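Long-range contacts in pyoverdine biosynthesis protein PvcA (Pseudomonas aeruginosa, PDB 3E59), which makes the isonitrile group on L-tyrosine during paerucumarin biosynthesis, taking its carbon from C2 of ribulose 5-phosphate: residues 180-185 and 233-238; 87-92 and 269-274; 67-72 and 123-128; 52-57 and 102-107. One frame throughout, in Å; residues are numbered along the deposited sequence.

Interaction 1. Residues 180-185 and 233-238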
# COMPACT_ATOMS: atom_id res chain seq x y z
N GLU A 180 2.81 -18.01 -8.34
CA GLU A 180 2.38 -18.75 -9.52
C GLU A 180 3.39 -18.42 -10.64
O GLU A 180 4.03 -17.38 -10.58
CB GLU A 180 0.94 -18.38 -9.93
CG GLU A 180 -0.08 -18.33 -8.78
CD GLU A 180 -0.52 -19.70 -8.24
OE1 GLU A 180 -0.32 -20.73 -8.92
OE2 GLU A 180 -1.08 -19.74 -7.12
N PRO A 181 3.54 -19.31 -11.65
CA PRO A 181 4.41 -18.98 -12.80
C PRO A 181 3.95 -17.73 -13.55
O PRO A 181 2.75 -17.44 -13.60
CB PRO A 181 4.26 -20.20 -13.71
CG PRO A 181 3.84 -21.31 -12.78
CD PRO A 181 2.95 -20.65 -11.78
N LEU A 182 4.91 -17.00 -14.13
CA LEU A 182 4.64 -15.75 -14.85
C LEU A 182 3.57 -15.92 -15.92
O LEU A 182 2.73 -15.05 -16.09
CB LEU A 182 5.91 -15.13 -15.44
CG LEU A 182 6.88 -14.52 -14.41
CD1 LEU A 182 8.21 -14.12 -15.06
CD2 LEU A 182 6.26 -13.33 -13.69
N GLU A 183 3.59 -17.06 -16.61
CA GLU A 183 2.56 -17.40 -17.60
C GLU A 183 1.16 -17.38 -16.99
O GLU A 183 0.20 -16.90 -17.59
CB GLU A 183 2.83 -18.78 -18.23
CG GLU A 183 4.19 -18.92 -18.92
CD GLU A 183 5.37 -18.95 -17.95
OE1 GLU A 183 5.27 -19.58 -16.87
OE2 GLU A 183 6.42 -18.34 -18.27
N SER A 184 1.03 -17.89 -15.77
CA SER A 184 -0.26 -17.86 -15.09
C SER A 184 -0.62 -16.47 -14.51
O SER A 184 -1.79 -16.12 -14.44
CB SER A 184 -0.32 -18.95 -14.01
OG SER A 184 -0.90 -18.43 -12.83
N ILE A 185 0.37 -15.70 -14.09
CA ILE A 185 0.10 -14.31 -13.64
C ILE A 185 -0.52 -13.54 -14.80
O ILE A 185 -1.55 -12.87 -14.65
CB ILE A 185 1.38 -13.59 -13.14
CG1 ILE A 185 1.95 -14.30 -11.91
CG2 ILE A 185 1.10 -12.09 -12.86
CD1 ILE A 185 1.07 -14.23 -10.66
N VAL A 233 6.53 -8.03 -10.45
CA VAL A 233 6.05 -7.30 -9.26
C VAL A 233 4.69 -7.80 -8.78
O VAL A 233 4.50 -8.05 -7.58
CB VAL A 233 6.03 -5.76 -9.52
CG1 VAL A 233 5.41 -4.99 -8.34
CG2 VAL A 233 7.43 -5.26 -9.78
N ILE A 234 3.75 -7.95 -9.71
CA ILE A 234 2.44 -8.54 -9.42
C ILE A 234 2.60 -9.95 -8.86
O ILE A 234 1.95 -10.31 -7.86
CB ILE A 234 1.55 -8.57 -10.70
CG1 ILE A 234 1.33 -7.16 -11.28
CG2 ILE A 234 0.23 -9.26 -10.44
CD1 ILE A 234 0.75 -6.18 -10.31
N GLN A 235 3.48 -10.75 -9.49
CA GLN A 235 3.75 -12.12 -9.03
C GLN A 235 4.17 -12.12 -7.56
O GLN A 235 3.62 -12.87 -6.75
CB GLN A 235 4.83 -12.81 -9.88
CG GLN A 235 5.11 -14.26 -9.48
CD GLN A 235 6.44 -14.76 -10.00
OE1 GLN A 235 7.45 -14.07 -9.92
NE2 GLN A 235 6.44 -15.98 -10.55
N ARG A 236 5.14 -11.28 -7.21
CA ARG A 236 5.59 -11.13 -5.82
C ARG A 236 4.52 -10.61 -4.88
O ARG A 236 4.35 -11.15 -3.78
CB ARG A 236 6.83 -10.23 -5.73
CG ARG A 236 8.03 -10.70 -6.52
CD ARG A 236 8.51 -12.10 -6.12
NE ARG A 236 9.44 -12.60 -7.12
CZ ARG A 236 10.74 -12.30 -7.16
NH1 ARG A 236 11.28 -11.50 -6.24
NH2 ARG A 236 11.49 -12.80 -8.13
N SER A 237 3.80 -9.56 -5.29
CA SER A 237 2.72 -9.00 -4.46
C SER A 237 1.64 -10.03 -4.20
O SER A 237 1.14 -10.12 -3.08
CB SER A 237 2.07 -7.78 -5.13
OG SER A 237 3.04 -6.80 -5.42
N TRP A 238 1.29 -10.81 -5.23
CA TRP A 238 0.28 -11.84 -5.07
C TRP A 238 0.77 -13.02 -4.23
O TRP A 238 0.02 -13.56 -3.41
CB TRP A 238 -0.28 -12.32 -6.41
CG TRP A 238 -1.18 -11.33 -7.15
CD1 TRP A 238 -1.62 -10.09 -6.72
CD2 TRP A 238 -1.76 -11.53 -8.45
NE1 TRP A 238 -2.42 -9.51 -7.67
CE2 TRP A 238 -2.53 -10.37 -8.74
CE3 TRP A 238 -1.72 -12.57 -9.39
CZ2 TRP A 238 -3.25 -10.23 -9.95
CZ3 TRP A 238 -2.43 -12.42 -10.60
CH2 TRP A 238 -3.18 -11.26 -10.86
O HOH W 1 2.37 -15.16 -7.54

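Interaction 2. Residues 87-92 and 269-274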
# COMPACT_ATOMS: atom_id res chain seq x y z
N ARG A 87 4.11 9.73 7.66
CA ARG A 87 3.74 10.07 9.03
C ARG A 87 2.24 10.28 9.17
O ARG A 87 1.61 9.71 10.06
CB ARG A 87 4.50 11.30 9.54
CG ARG A 87 4.07 11.73 10.96
CD ARG A 87 4.91 12.88 11.48
NE ARG A 87 6.34 12.69 11.21
CZ ARG A 87 7.21 12.11 12.04
NH1 ARG A 87 6.80 11.63 13.21
NH2 ARG A 87 8.48 12.01 11.70
N LEU A 88 1.68 11.10 8.29
CA LEU A 88 0.24 11.37 8.32
C LEU A 88 -0.59 10.15 7.91
O LEU A 88 -1.70 9.97 8.40
CB LEU A 88 -0.09 12.57 7.45
CG LEU A 88 0.42 13.91 7.97
CD1 LEU A 88 0.31 14.93 6.89
CD2 LEU A 88 -0.38 14.34 9.21
N SER A 89 -0.05 9.33 7.01
CA SER A 89 -0.74 8.10 6.63
C SER A 89 -0.82 7.11 7.79
O SER A 89 -1.88 6.51 8.05
CB SER A 89 -0.07 7.44 5.42
OG SER A 89 -0.11 8.31 4.30
N LEU A 90 0.30 6.92 8.49
CA LEU A 90 0.33 6.00 9.64
C LEU A 90 -0.52 6.51 10.79
O LEU A 90 -1.14 5.73 11.52
CB LEU A 90 1.77 5.76 10.11
CG LEU A 90 2.69 4.99 9.15
CD1 LEU A 90 4.16 5.25 9.49
CD2 LEU A 90 2.34 3.49 9.16
N SER A 91 -0.54 7.83 10.97
CA SER A 91 -1.35 8.44 12.02
C SER A 91 -2.84 8.25 11.69
O SER A 91 -3.65 7.93 12.57
CB SER A 91 -0.99 9.91 12.17
OG SER A 91 -1.78 10.50 13.18
N PHE A 92 -3.19 8.41 10.42
CA PHE A 92 -4.56 8.16 9.96
C PHE A 92 -5.03 6.74 10.28
O PHE A 92 -6.17 6.54 10.74
CB PHE A 92 -4.73 8.41 8.45
CG PHE A 92 -6.04 7.87 7.92
CD1 PHE A 92 -7.20 8.63 8.04
CD2 PHE A 92 -6.11 6.59 7.38
CE1 PHE A 92 -8.41 8.12 7.61
CE2 PHE A 92 -7.32 6.07 6.94
CZ PHE A 92 -8.47 6.84 7.05
N HIS A 269 -7.71 4.65 1.35
CA HIS A 269 -6.92 5.86 1.33
C HIS A 269 -6.41 6.20 2.72
O HIS A 269 -7.03 5.82 3.72
CB HIS A 269 -7.71 7.03 0.75
CG HIS A 269 -7.80 7.03 -0.75
ND1 HIS A 269 -6.72 7.34 -1.56
CD2 HIS A 269 -8.84 6.82 -1.59
CE1 HIS A 269 -7.09 7.30 -2.82
NE2 HIS A 269 -8.37 7.00 -2.87
N MET A 270 -5.27 6.87 2.76
CA MET A 270 -4.61 7.22 4.03
C MET A 270 -4.35 8.73 4.18
O MET A 270 -3.98 9.19 5.27
CB MET A 270 -3.29 6.45 4.17
CG MET A 270 -3.42 4.93 4.22
SD MET A 270 -1.81 4.17 4.32
CE MET A 270 -1.09 4.68 2.75
N MET A 271 -4.50 9.48 3.09
CA MET A 271 -4.43 10.95 3.05
C MET A 271 -5.32 11.35 1.89
O MET A 271 -5.46 10.56 0.94
CB MET A 271 -3.03 11.45 2.70
CG MET A 271 -2.01 11.38 3.80
SD MET A 271 -0.40 11.91 3.19
CE MET A 271 -0.64 13.66 3.02
N PRO A 272 -5.92 12.56 1.93
CA PRO A 272 -6.62 13.04 0.75
C PRO A 272 -5.69 13.07 -0.48
O PRO A 272 -4.53 13.49 -0.37
CB PRO A 272 -7.04 14.45 1.15
CG PRO A 272 -7.17 14.38 2.67
CD PRO A 272 -6.02 13.51 3.06
N THR A 273 -6.19 12.60 -1.61
CA THR A 273 -5.45 12.61 -2.88
C THR A 273 -6.40 12.46 -4.07
O THR A 273 -7.44 11.80 -3.97
CB THR A 273 -4.32 11.52 -2.91
OG1 THR A 273 -3.51 11.67 -4.08
CG2 THR A 273 -4.88 10.10 -2.86
N ARG A 274 -6.03 13.09 -5.19
CA ARG A 274 -6.78 12.99 -6.44
C ARG A 274 -6.58 11.64 -7.14
O ARG A 274 -7.48 11.15 -7.81
CB ARG A 274 -6.35 14.12 -7.39

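Interaction 3. Residues 67-72 and 123-128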
# COMPACT_ATOMS: atom_id res chain seq x y z
N PHE A 67 3.89 0.19 2.38
CA PHE A 67 5.10 0.81 2.94
C PHE A 67 6.38 -0.01 2.68
O PHE A 67 7.07 -0.41 3.64
CB PHE A 67 4.93 1.09 4.44
CG PHE A 67 3.82 2.07 4.77
CD1 PHE A 67 2.54 1.60 5.12
CD2 PHE A 67 4.07 3.44 4.80
CE1 PHE A 67 1.52 2.50 5.46
CE2 PHE A 67 3.07 4.34 5.13
CZ PHE A 67 1.79 3.88 5.47
N PRO A 68 6.69 -0.28 1.40
CA PRO A 68 7.88 -1.08 1.08
C PRO A 68 9.20 -0.32 1.22
O PRO A 68 10.14 -0.81 1.83
CB PRO A 68 7.65 -1.48 -0.38
CG PRO A 68 6.84 -0.39 -0.96
CD PRO A 68 5.94 0.09 0.19
N ALA A 69 9.25 0.86 0.62
CA ALA A 69 10.44 1.70 0.56
C ALA A 69 10.03 2.84 -0.32
O ALA A 69 9.07 2.72 -1.08
CB ALA A 69 11.63 0.97 -0.06
N LYS A 70 10.75 3.95 -0.22
CA LYS A 70 10.52 5.08 -1.11
C LYS A 70 10.88 4.69 -2.56
O LYS A 70 11.76 3.85 -2.79
CB LYS A 70 11.36 6.27 -0.64
CG LYS A 70 10.58 7.57 -0.42
CD LYS A 70 9.71 7.55 0.80
CE LYS A 70 9.33 8.96 1.24
NZ LYS A 70 7.87 9.27 1.18
N SER A 71 10.17 5.28 -3.53
CA SER A 71 10.59 5.18 -4.93
C SER A 71 12.07 5.54 -5.09
O SER A 71 12.55 6.49 -4.44
CB SER A 71 9.73 6.10 -5.80
OG SER A 71 10.37 6.43 -7.02
N PRO A 72 12.82 4.79 -5.94
CA PRO A 72 14.25 5.08 -6.11
C PRO A 72 14.50 6.33 -6.95
O PRO A 72 15.63 6.76 -7.08
CB PRO A 72 14.77 3.85 -6.85
CG PRO A 72 13.58 3.35 -7.63
CD PRO A 72 12.38 3.65 -6.78
N VAL A 123 12.15 -3.94 -8.36
CA VAL A 123 11.94 -2.49 -8.23
C VAL A 123 13.25 -1.71 -8.05
O VAL A 123 13.27 -0.47 -8.13
CB VAL A 123 10.85 -2.12 -7.17
CG1 VAL A 123 9.55 -2.86 -7.48
CG2 VAL A 123 11.31 -2.43 -5.76
N ARG A 124 14.34 -2.44 -7.82
CA ARG A 124 15.69 -1.89 -7.82
C ARG A 124 15.99 -0.96 -6.64
O ARG A 124 16.57 0.11 -6.78
CB ARG A 124 16.04 -1.26 -9.18
CG ARG A 124 16.16 -2.31 -10.31
CD ARG A 124 15.79 -1.74 -11.66
NE ARG A 124 15.94 -2.75 -12.72
CZ ARG A 124 15.75 -2.52 -14.02
NH1 ARG A 124 15.39 -1.32 -14.44
NH2 ARG A 124 15.92 -3.51 -14.89
N ILE A 125 15.58 -1.42 -5.46
CA ILE A 125 15.93 -0.78 -4.21
C ILE A 125 16.73 -1.83 -3.47
O ILE A 125 16.25 -2.96 -3.28
CB ILE A 125 14.67 -0.32 -3.43
CG1 ILE A 125 13.88 0.72 -4.25
CG2 ILE A 125 15.03 0.25 -2.05
CD1 ILE A 125 12.41 0.81 -3.89
N GLY A 126 17.96 -1.49 -3.08
CA GLY A 126 18.86 -2.44 -2.41
C GLY A 126 18.33 -2.83 -1.04
O GLY A 126 17.57 -2.07 -0.43
N ASP A 127 18.74 -4.00 -0.55
CA ASP A 127 18.25 -4.52 0.73
C ASP A 127 18.61 -3.66 1.95
O ASP A 127 17.90 -3.68 2.97
CB ASP A 127 18.75 -5.95 0.94
CG ASP A 127 17.91 -6.96 0.20
OD1 ASP A 127 18.50 -7.92 -0.36
OD2 ASP A 127 16.67 -6.80 0.16
N ALA A 128 19.72 -2.92 1.85
CA ALA A 128 20.14 -1.96 2.88
C ALA A 128 19.16 -0.81 2.96
O ALA A 128 18.83 -0.35 4.04
CB ALA A 128 21.55 -1.44 2.60

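Interaction 4. Residues 52-57 and 102-107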
# COMPACT_ATOMS: atom_id res chain seq x y z
N ALA A 52 -17.23 -11.90 12.17
CA ALA A 52 -16.53 -13.03 12.79
C ALA A 52 -15.75 -12.60 14.04
O ALA A 52 -15.83 -13.26 15.08
CB ALA A 52 -15.61 -13.69 11.79
N PHE A 53 -15.01 -11.50 13.94
CA PHE A 53 -14.29 -10.95 15.09
C PHE A 53 -15.23 -10.48 16.20
O PHE A 53 -15.01 -10.77 17.38
CB PHE A 53 -13.34 -9.82 14.66
CG PHE A 53 -12.18 -10.28 13.80
CD1 PHE A 53 -11.09 -10.93 14.37
CD2 PHE A 53 -12.19 -10.06 12.42
CE1 PHE A 53 -10.02 -11.37 13.58
CE2 PHE A 53 -11.13 -10.50 11.62
CZ PHE A 53 -10.05 -11.16 12.20
N ILE A 54 -16.29 -9.77 15.81
CA ILE A 54 -17.25 -9.17 16.75
C ILE A 54 -18.01 -10.22 17.55
O ILE A 54 -18.20 -10.07 18.76
CB ILE A 54 -18.21 -8.16 16.04
CG1 ILE A 54 -17.40 -7.02 15.41
CG2 ILE A 54 -19.24 -7.59 17.04
CD1 ILE A 54 -18.22 -6.03 14.61
N GLU A 55 -18.42 -11.30 16.88
CA GLU A 55 -19.12 -12.42 17.52
C GLU A 55 -18.24 -13.11 18.56
O GLU A 55 -18.74 -13.60 19.56
CB GLU A 55 -19.62 -13.41 16.47
CG GLU A 55 -20.98 -13.01 15.86
CD GLU A 55 -21.25 -13.60 14.47
OE1 GLU A 55 -20.35 -14.27 13.89
OE2 GLU A 55 -22.36 -13.35 13.95
N ALA A 56 -16.93 -13.12 18.32
CA ALA A 56 -15.98 -13.73 19.25
C ALA A 56 -15.46 -12.76 20.32
O ALA A 56 -14.61 -13.14 21.12
CB ALA A 56 -14.82 -14.36 18.47
N GLY A 57 -15.97 -11.53 20.31
CA GLY A 57 -15.51 -10.49 21.24
C GLY A 57 -14.02 -10.21 21.12
O GLY A 57 -13.38 -9.81 22.08
N LEU A 102 -14.36 3.21 19.54
CA LEU A 102 -15.37 4.07 20.18
C LEU A 102 -16.71 3.36 20.37
O LEU A 102 -17.37 3.57 21.38
CB LEU A 102 -15.57 5.38 19.40
CG LEU A 102 -14.54 6.51 19.53
CD1 LEU A 102 -15.00 7.71 18.72
CD2 LEU A 102 -14.30 6.92 20.99
N PHE A 103 -17.10 2.53 19.40
CA PHE A 103 -18.33 1.73 19.51
C PHE A 103 -18.10 0.23 19.73
O PHE A 103 -19.01 -0.46 20.19
CB PHE A 103 -19.26 1.96 18.31
CG PHE A 103 -18.63 1.69 16.97
CD1 PHE A 103 -18.14 2.74 16.19
CD2 PHE A 103 -18.55 0.39 16.46
CE1 PHE A 103 -17.56 2.50 14.94
CE2 PHE A 103 -17.98 0.14 15.21
CZ PHE A 103 -17.48 1.20 14.44
N TYR A 104 -16.90 -0.26 19.40
CA TYR A 104 -16.55 -1.67 19.65
C TYR A 104 -15.32 -1.78 20.57
O TYR A 104 -14.18 -1.76 20.10
CB TYR A 104 -16.35 -2.43 18.33
CG TYR A 104 -16.06 -3.91 18.51
CD1 TYR A 104 -14.84 -4.45 18.10
CD2 TYR A 104 -17.00 -4.77 19.09
CE1 TYR A 104 -14.56 -5.81 18.27
CE2 TYR A 104 -16.72 -6.14 19.26
CZ TYR A 104 -15.50 -6.65 18.85
OH TYR A 104 -15.21 -7.99 19.00
N ALA A 105 -15.59 -1.89 21.87
CA ALA A 105 -14.58 -1.88 22.93
C ALA A 105 -13.29 -2.71 22.71
O ALA A 105 -12.20 -2.23 23.02
CB ALA A 105 -15.22 -2.23 24.29
N PRO A 106 -13.41 -3.97 22.23
CA PRO A 106 -12.18 -4.72 21.91
C PRO A 106 -11.28 -4.05 20.86
O PRO A 106 -10.06 -4.27 20.85
CB PRO A 106 -12.73 -6.06 21.39
CG PRO A 106 -14.08 -6.19 22.05
CD PRO A 106 -14.62 -4.79 22.00
N GLY A 107 -11.89 -3.24 19.99
CA GLY A 107 -11.15 -2.36 19.10
C GLY A 107 -10.71 -3.03 17.81
O GLY A 107 -11.35 -3.96 17.32

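Interaction 1. Residues 180-185 and 233-238
The first turn of helix 182-189, with Pro-181 at its N-cap position, packs against the long helix 219-247, and Ile-185, Gln-235 and Trp-238 carry most of the contact. The backbones come nearest between Ile-185 CA and Gln-235 CA, 6.3 Å apart. Gln-235 leaves its helix as an extended chain, CG anti to the backbone N (chi1 -178°), and its NE2 donates to Glu-180 O at 2.8 Å. The evidence for a well-formed bond is its straightness, an N-H...O angle of 176°, with the acceptor practically in the amide plane of Gln-235; relative to the carbonyl plane of Glu-180 the donor is tilted by 23°. A water provides a second link, accepting from Glu-180 N and donating to Gln-235 O, which ties both backbone polar groups of Glu-180 to one residue of the facing helix.

The apolar part centres on Ile-185. Its CG1 lies 3.8 Å from Gln-235 CB, the two side chains crossing at about a right angle, while its CG2 meets Ile-234 CG2 at 3.8 Å. CD1 of Ile-185 approaches Trp-238 CE3 obliquely to 3.5 Å. Within helix 219-247, Ile-234 CG2 sits over the centre of one indole face, 3.4 Å above the plane. Leu-182 adds CD2 against Gln-235 CD at 4.0 Å.

Thr-188 and Leu-189 continue the contact with Trp-238 one turn on. Residues 234, 235 and 238, within about one turn, form one side of helix 219-247, and the arrangement is that of a short helix packed by its first turn on a long one.

Interaction 2. Residues 87-92 and 269-274
Ser-89 of helix 84-103 and Met-270 of an irregular segment bring their CA atoms to 4.7 Å, a close approach of helix and loop that involves no hydrogen bond between the two. A small side chain lies at this point: Ser-89 CB is 3.6 Å from Met-270 CB, and Ser-89 OG lies 3.6 Å from Met-271 CG. That hydroxyl has its polar partner one turn back in its own helix, Ala-85 O, and its contacts with the two methionines are van der Waals.

The two thioethers bend at their third torsion and diverge. Met-270 folds its CE back to within 4.0 Å of Ser-89 CB, whereas Met-271 (chi3 72°) turns its CE to 4.2 Å from Leu-88 CD1, those side chains crossing at about a right angle. Phe-92, with CG anti to the backbone N (chi1 167°), meets backbone instead: its CE2 is 3.2 Å from His-269 O and its CB 3.4 Å from Met-270 O, both oxygens oblique to the ring. The same ring packs edge-to-face with Tyr-22, which also shares a backbone hydrogen bond with His-269.

The loop leaves strand 265-267, at one edge of the parallel sheet, and runs toward the mixed sheet, where Met-271 touches Leu-294 and Leu-88 touches Phe-292 of strand 292-295. Arg-87 and Leu-90 point away from the loop and pack on helix 127-144.

Interaction 3. Residues 67-72 and 123-128
Ile-125 supplies nearly all the apolar contact: its CG1-CD1 branch meets both Ala-69 and Pro-72, and its CG2 meets Ala-69. Its CD1 lies 3.9 Å from Ala-69 CB and 4.1 Å from Pro-72 CD, and its CG2 comes to 4.0 Å from the same Ala-69 CB, so the methyl of Ala-69 is touched by both branches of the isoleucine. A second torsion of 156° extends CD1 toward the 67-72 loop, and the side chain crosses the Pro-72 ring at about a right angle.

A second group pairs carbon with backbone carbonyl. Lys-70 O stands 3.3 Å from Ile-125 CD1, and in the reverse direction Pro-72 CG faces Val-123 O at 3.9 Å while Pro-72 CB faces Arg-124 O at 4.2 Å. No hydrogen bond joins the segments.

Polar links run to other parts of the chain. Lys-70 NZ forms a salt bridge with Glu-86, and Ser-71 OG is hydrogen-bonded to Asp-209 on helix 193-210.

The 67-72 loop follows strand 60-64, central in a parallel sheet of order 3-2-1-4-5, and Phe-67 O accepts from Ser-114, just beyond adjacent strand 108-112. Loops gathered at the C-terminal ends of parallel strands in this order are characteristic of Rossmann-like alpha/beta folds.

Interaction 4. Residues 52-57 and 102-107
Tyr-104 reaches across to Ile-54, and its ring and hydroxyl are the tightly packed part of the contact. Ile-54 CG1 stands over one face, 4.0 Å from the ring centroid and 15° off the normal, a CH-pi arrangement displaced somewhat toward the rim; Ile-54 CG2 comes to 3.7 Å from Tyr-104 CE2. The opposite face is covered from within its own segment by Pro-106 CD, 3.5 Å above the plane over the centre. Tyr-104 CG is anti to the backbone N (chi1 -177°), and the side chain points toward the end of helix 35-55. There Tyr-104 OH is closely surrounded, 3.3 Å from Ile-54 CA and equally 3.3 Å from Gly-57 C. The hydroxyl is hydrogen-bonded to Glu-58 O, just past the helix.

A helix end and a turn meet here. Gly-57, at positive phi (58°), ends helix 35-55 in a Schellman motif, and residues 104 to 107 form a type I turn closed by Gly-107 N to Tyr-104 O at 2.7 Å. Each precedes a strand of the parallel sheet, 60-64 and 108-112, which helix 84-103 connects as a beta-alpha-beta crossover; Gly-107 is already paired with Ile-60 through backbone bonds.

On the solvent side the fit is thinner. The exposed Gly-57 has no side chain to offer Pro-106, and the touch there is a single backbone oxygen against the proline ring, Gly-57 O to Pro-106 CG at 3.7 Å.

How the interactions relate
Interactions 1, 3 and 2 form a continuous run of contacts, 1 to 3 to 2: Val-233 CG2 meets Val-123 CG1 at 3.9 Å between interactions 1 and 3, and Phe-67 CZ packs on Leu-90 CD2 and Met-270 SD, both at 3.8 Å, between 3 and 2. Interactions 1 and 2 themselves lie on opposite sides of the chain's centre, 28 Å apart between centres. Interaction 4 stands apart, its nearest atoms about 12 Å from interaction 2, with which it shares helix 84-103. A bound phosphate, probably from the crystallisation liquor, lies about 4 Å from the side chain of Trp-238 in interaction 1; whether it marks a substrate pocket remains open.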